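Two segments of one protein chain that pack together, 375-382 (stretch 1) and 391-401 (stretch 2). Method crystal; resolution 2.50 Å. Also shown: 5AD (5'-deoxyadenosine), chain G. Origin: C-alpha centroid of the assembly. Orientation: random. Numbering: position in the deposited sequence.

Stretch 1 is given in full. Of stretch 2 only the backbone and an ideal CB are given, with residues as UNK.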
# COMPACT_ATOMS: atom_id res chain seq x y z
N SER A 375 -5.13 15.34 -9.22
CA SER A 375 -6.23 14.43 -9.46
C SER A 375 -5.66 13.02 -9.57
O SER A 375 -4.53 12.83 -10.08
CB SER A 375 -6.97 14.85 -10.73
OG SER A 375 -8.13 14.08 -10.99
N LEU A 376 -6.42 12.03 -9.07
CA LEU A 376 -5.98 10.65 -9.09
C LEU A 376 -7.07 9.64 -9.32
O LEU A 376 -8.10 9.66 -8.64
CB LEU A 376 -5.21 10.32 -7.80
CG LEU A 376 -4.65 8.89 -7.57
CD1 LEU A 376 -3.58 8.53 -8.60
CD2 LEU A 376 -4.13 8.74 -6.16
N HIS A 377 -6.80 8.69 -10.25
CA HIS A 377 -7.60 7.52 -10.48
C HIS A 377 -6.73 6.34 -9.98
O HIS A 377 -5.59 6.14 -10.44
CB HIS A 377 -7.91 7.31 -11.98
CG HIS A 377 -8.57 5.98 -12.28
ND1 HIS A 377 -9.95 5.86 -12.38
CD2 HIS A 377 -8.01 4.76 -12.45
CE1 HIS A 377 -10.19 4.57 -12.59
NE2 HIS A 377 -9.05 3.88 -12.67
N THR A 378 -7.29 5.52 -9.08
CA THR A 378 -6.68 4.28 -8.65
C THR A 378 -7.38 3.15 -9.40
O THR A 378 -8.62 3.14 -9.50
CB THR A 378 -6.74 4.11 -7.12
OG1 THR A 378 -7.96 4.64 -6.62
CG2 THR A 378 -5.57 4.77 -6.42
N ASN A 379 -6.60 2.19 -9.95
CA ASN A 379 -7.20 1.09 -10.70
C ASN A 379 -7.89 0.09 -9.79
O ASN A 379 -7.61 0.08 -8.59
CB ASN A 379 -6.17 0.40 -11.59
CG ASN A 379 -5.50 1.31 -12.56
OD1 ASN A 379 -6.12 2.24 -13.10
ND2 ASN A 379 -4.21 1.10 -12.76
N GLY A 380 -8.80 -0.70 -10.37
CA GLY A 380 -9.52 -1.77 -9.69
C GLY A 380 -8.65 -3.03 -9.70
O GLY A 380 -7.80 -3.19 -10.58
N TYR A 381 -8.89 -3.94 -8.70
CA TYR A 381 -8.16 -5.20 -8.59
C TYR A 381 -8.47 -6.12 -9.77
O TYR A 381 -7.68 -7.03 -10.06
CB TYR A 381 -8.40 -5.89 -7.23
CG TYR A 381 -9.86 -5.99 -6.84
CD1 TYR A 381 -10.74 -6.82 -7.54
CD2 TYR A 381 -10.36 -5.31 -5.73
CE1 TYR A 381 -12.09 -6.94 -7.17
CE2 TYR A 381 -11.70 -5.42 -5.35
CZ TYR A 381 -12.56 -6.24 -6.06
OH TYR A 381 -13.88 -6.35 -5.66
N ASP A 382 -9.57 -5.84 -10.49
CA ASP A 382 -10.05 -6.58 -11.66
C ASP A 382 -9.54 -6.02 -13.01
O ASP A 382 -10.06 -6.39 -14.08
CB ASP A 382 -11.60 -6.69 -11.62
CG ASP A 382 -12.46 -5.42 -11.53
OD1 ASP A 382 -11.90 -4.30 -11.51
OD2 ASP A 382 -13.71 -5.56 -11.49
N UNK A 391 -17.67 -2.74 -6.54
CA UNK A 391 -16.79 -3.13 -5.42
C UNK A 391 -15.32 -2.81 -5.65
O UNK A 391 -14.65 -2.36 -4.74
CB UNK A 391 -16.93 -4.63 -5.15
N UNK A 392 -14.83 -3.05 -6.87
CA UNK A 392 -13.47 -2.79 -7.30
C UNK A 392 -13.19 -1.28 -7.25
O UNK A 392 -12.15 -0.87 -6.71
CB UNK A 392 -13.24 -3.34 -8.71
N UNK A 393 -14.12 -0.45 -7.74
CA UNK A 393 -14.02 1.00 -7.69
C UNK A 393 -14.10 1.52 -6.29
O UNK A 393 -13.31 2.40 -5.93
CB UNK A 393 -15.12 1.64 -8.54
N UNK A 394 -14.98 0.94 -5.47
CA UNK A 394 -15.14 1.27 -4.04
C UNK A 394 -13.80 1.06 -3.32
O UNK A 394 -13.35 1.96 -2.61
CB UNK A 394 -16.23 0.41 -3.40
N UNK A 395 -13.11 -0.09 -3.58
CA UNK A 395 -11.81 -0.42 -2.98
C UNK A 395 -10.73 0.59 -3.41
O UNK A 395 -9.91 1.00 -2.57
CB UNK A 395 -11.39 -1.84 -3.37
N UNK A 396 -10.78 1.02 -4.70
CA UNK A 396 -9.87 2.01 -5.26
C UNK A 396 -10.06 3.35 -4.57
O UNK A 396 -9.07 4.02 -4.29
CB UNK A 396 -10.09 2.15 -6.77
N UNK A 397 -11.30 3.72 -4.23
CA UNK A 397 -11.58 4.96 -3.50
C UNK A 397 -11.14 4.85 -2.03
O UNK A 397 -10.53 5.79 -1.53
CB UNK A 397 -13.07 5.29 -3.58
N UNK A 398 -11.38 3.69 -1.36
CA UNK A 398 -10.97 3.47 0.03
C UNK A 398 -9.45 3.59 0.18
O UNK A 398 -8.97 4.11 1.20
CB UNK A 398 -11.44 2.10 0.51
N UNK A 399 -8.72 3.14 -0.86
CA UNK A 399 -7.26 3.21 -0.96
C UNK A 399 -6.82 4.68 -0.84
O UNK A 399 -5.96 5.01 -0.00
CB UNK A 399 -6.77 2.60 -2.28
N UNK A 400 -7.44 5.56 -1.65
CA UNK A 400 -7.14 6.98 -1.69
C UNK A 400 -7.46 7.64 -0.34
O UNK A 400 -6.65 8.39 0.19
CB UNK A 400 -7.92 7.65 -2.82
N UNK A 401 -8.66 7.35 0.18
CA UNK A 401 -9.21 7.86 1.46
C UNK A 401 -8.37 7.46 2.67
O UNK A 401 -8.27 8.25 3.58
CB UNK A 401 -10.64 7.35 1.65
N1 5AD G . -14.64 2.04 -16.56
C2 5AD G . -13.57 2.17 -15.67
N3 5AD G . -12.25 2.07 -16.16
C4 5AD G . -12.04 1.95 -17.49
N9 5AD G . -10.94 1.84 -18.23
C8 5AD G . -11.30 1.84 -19.51
N7 5AD G . -12.62 1.86 -19.59
C5 5AD G . -13.09 1.95 -18.34
C6 5AD G . -14.35 2.00 -17.87
N6 5AD G . -15.30 1.92 -18.79
C1' 5AD G . -9.52 2.05 -17.86
C2' 5AD G . -8.91 1.01 -16.99
C3' 5AD G . -7.47 1.02 -17.47
C4' 5AD G . -7.40 2.04 -18.61
C5' 5AD G . -6.57 1.48 -19.76
O4' 5AD G . -8.73 2.07 -19.06
O2' 5AD G . -8.94 1.49 -15.63
O3' 5AD G . -6.60 1.39 -16.38

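Stretch 2 is helical throughout, and its axis runs at 140° to the strand that opens stretch 1, approaching it to 9.9 Å. The helix enters the stretch already formed and continues beyond it; within it, 391 and 392 lie by Tyr381 and 400 by Leu376.

At position 391 CA-to-CB points sideways, and the ideal CB lies 3.5 Å from Tyr381 OH. Beyond it stretch 1 offers nothing, so many side chains, polar ones included, would fit. The residue is Asp391, whose CB lies 3.6 Å from Tyr381 OH.

Position 392 is much tighter. Its ideal CB is 3.2 Å from Asp382 OD1 and 4.0 Å from Tyr381 CZ, which favours a small residue. Ala392 fits: its CA sits over one face of the Tyr381 ring, 4.1 Å from the centroid, in a CH-pi contact. Its carbonyl O accepts a hydrogen bond from a water (2.7 Å from the water O), which in turn accepts one from Tyr381 N (3.0 Å to the same water O), bridging the two backbones.

At 393 the CB points sideways with nothing of stretch 1 within 5.5 Å. A long, flexible side chain could still reach back toward His377 and the glycine at 380; a short one would make no contact. Met393 does reach: its CE lies 3.5 Å from Gly380 N, and its SD is 5.1 Å from the centroid of the His377 ring, approached obliquely.

Position 394 is out of reach and leaves the choice open; Lys394 makes a long salt bridge, NZ to Asp391 OD1 at 3.9 Å.

Position 395 points toward stretch 1, its ideal CB 4.1 Å from Tyr381 CE2, so an apolar residue suits. Met395 packs its CB against that ring atom, at 4.1 Å from CE2.

Position 396 also faces stretch 1, but its ideal CB is only 3.3 Å from Thr378 O and 3.7 Å from Asn379 O. Alanine or glycine would suit this close approach. Ala396 is found, and its carbonyl O accepts a hydrogen bond from Thr378 OG1 (2.7 Å).

Positions 397, 398 and 401 find no partner in stretch 1, which therefore hardly constrains them. They are Leu397, Arg398 and Gln401, the last two joined by a hydrogen bond from NH1 to OE1 (2.8 Å).

Position 399 points toward Thr378 CG2, 4.8 Å from the ideal CB, and could take a small or medium residue. Thr399 turns its OG1 to Met395 O (2.7 Å).

Position 400 points toward Leu376 O and Thr378 OG1, both able to accept, so a side-chain donor of moderate length is attractive. Gln400 NE2 donates to both, Leu376 O at 3.1 Å and Thr378 OG1 at 3.0 Å.

Stretch 2 391-401: DAMKMALRTQQ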
# COMPACT_ATOMS: atom_id res chain seq x y z
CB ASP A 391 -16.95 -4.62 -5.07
CG ASP A 391 -18.23 -5.04 -4.36
OD1 ASP A 391 -18.88 -4.16 -3.74
OD2 ASP A 391 -18.54 -6.26 -4.37
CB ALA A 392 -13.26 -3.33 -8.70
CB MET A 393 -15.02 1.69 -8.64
CG MET A 393 -14.64 1.57 -10.12
SD MET A 393 -13.07 2.39 -10.59
CE MET A 393 -11.86 1.05 -10.39
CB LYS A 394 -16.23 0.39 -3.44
CG LYS A 394 -17.01 1.06 -2.31
CD LYS A 394 -17.55 0.09 -1.25
CE LYS A 394 -18.28 -1.14 -1.70
NZ LYS A 394 -18.74 -1.95 -0.54
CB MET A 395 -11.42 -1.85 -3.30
CG MET A 395 -10.03 -2.28 -2.75
SD MET A 395 -9.87 -2.22 -0.95
CE MET A 395 -11.11 -3.45 -0.44
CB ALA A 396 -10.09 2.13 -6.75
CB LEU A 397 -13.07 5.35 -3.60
CG LEU A 397 -13.50 5.93 -4.95
CD1 LEU A 397 -15.01 5.83 -5.13
CD2 LEU A 397 -13.01 7.37 -5.10
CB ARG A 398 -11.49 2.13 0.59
CG ARG A 398 -13.01 2.00 0.70
CD ARG A 398 -13.66 2.91 1.72
NE ARG A 398 -15.12 2.83 1.62
CZ ARG A 398 -15.89 3.69 0.96
NH1 ARG A 398 -15.35 4.73 0.33
NH2 ARG A 398 -17.20 3.52 0.92
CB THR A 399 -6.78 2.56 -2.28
OG1 THR A 399 -7.27 1.21 -2.36
CG2 THR A 399 -5.26 2.57 -2.43
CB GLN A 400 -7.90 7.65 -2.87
CG GLN A 400 -7.32 7.32 -4.24
CD GLN A 400 -7.86 8.21 -5.35
OE1 GLN A 400 -7.66 9.43 -5.36
NE2 GLN A 400 -8.51 7.61 -6.34
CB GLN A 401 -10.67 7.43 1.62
CG GLN A 401 -11.56 8.02 0.52
CD GLN A 401 -12.81 7.21 0.26
OE1 GLN A 401 -12.98 6.08 0.76
NE2 GLN A 401 -13.70 7.75 -0.53
O HOH W 1 -9.93 -2.31 -6.36
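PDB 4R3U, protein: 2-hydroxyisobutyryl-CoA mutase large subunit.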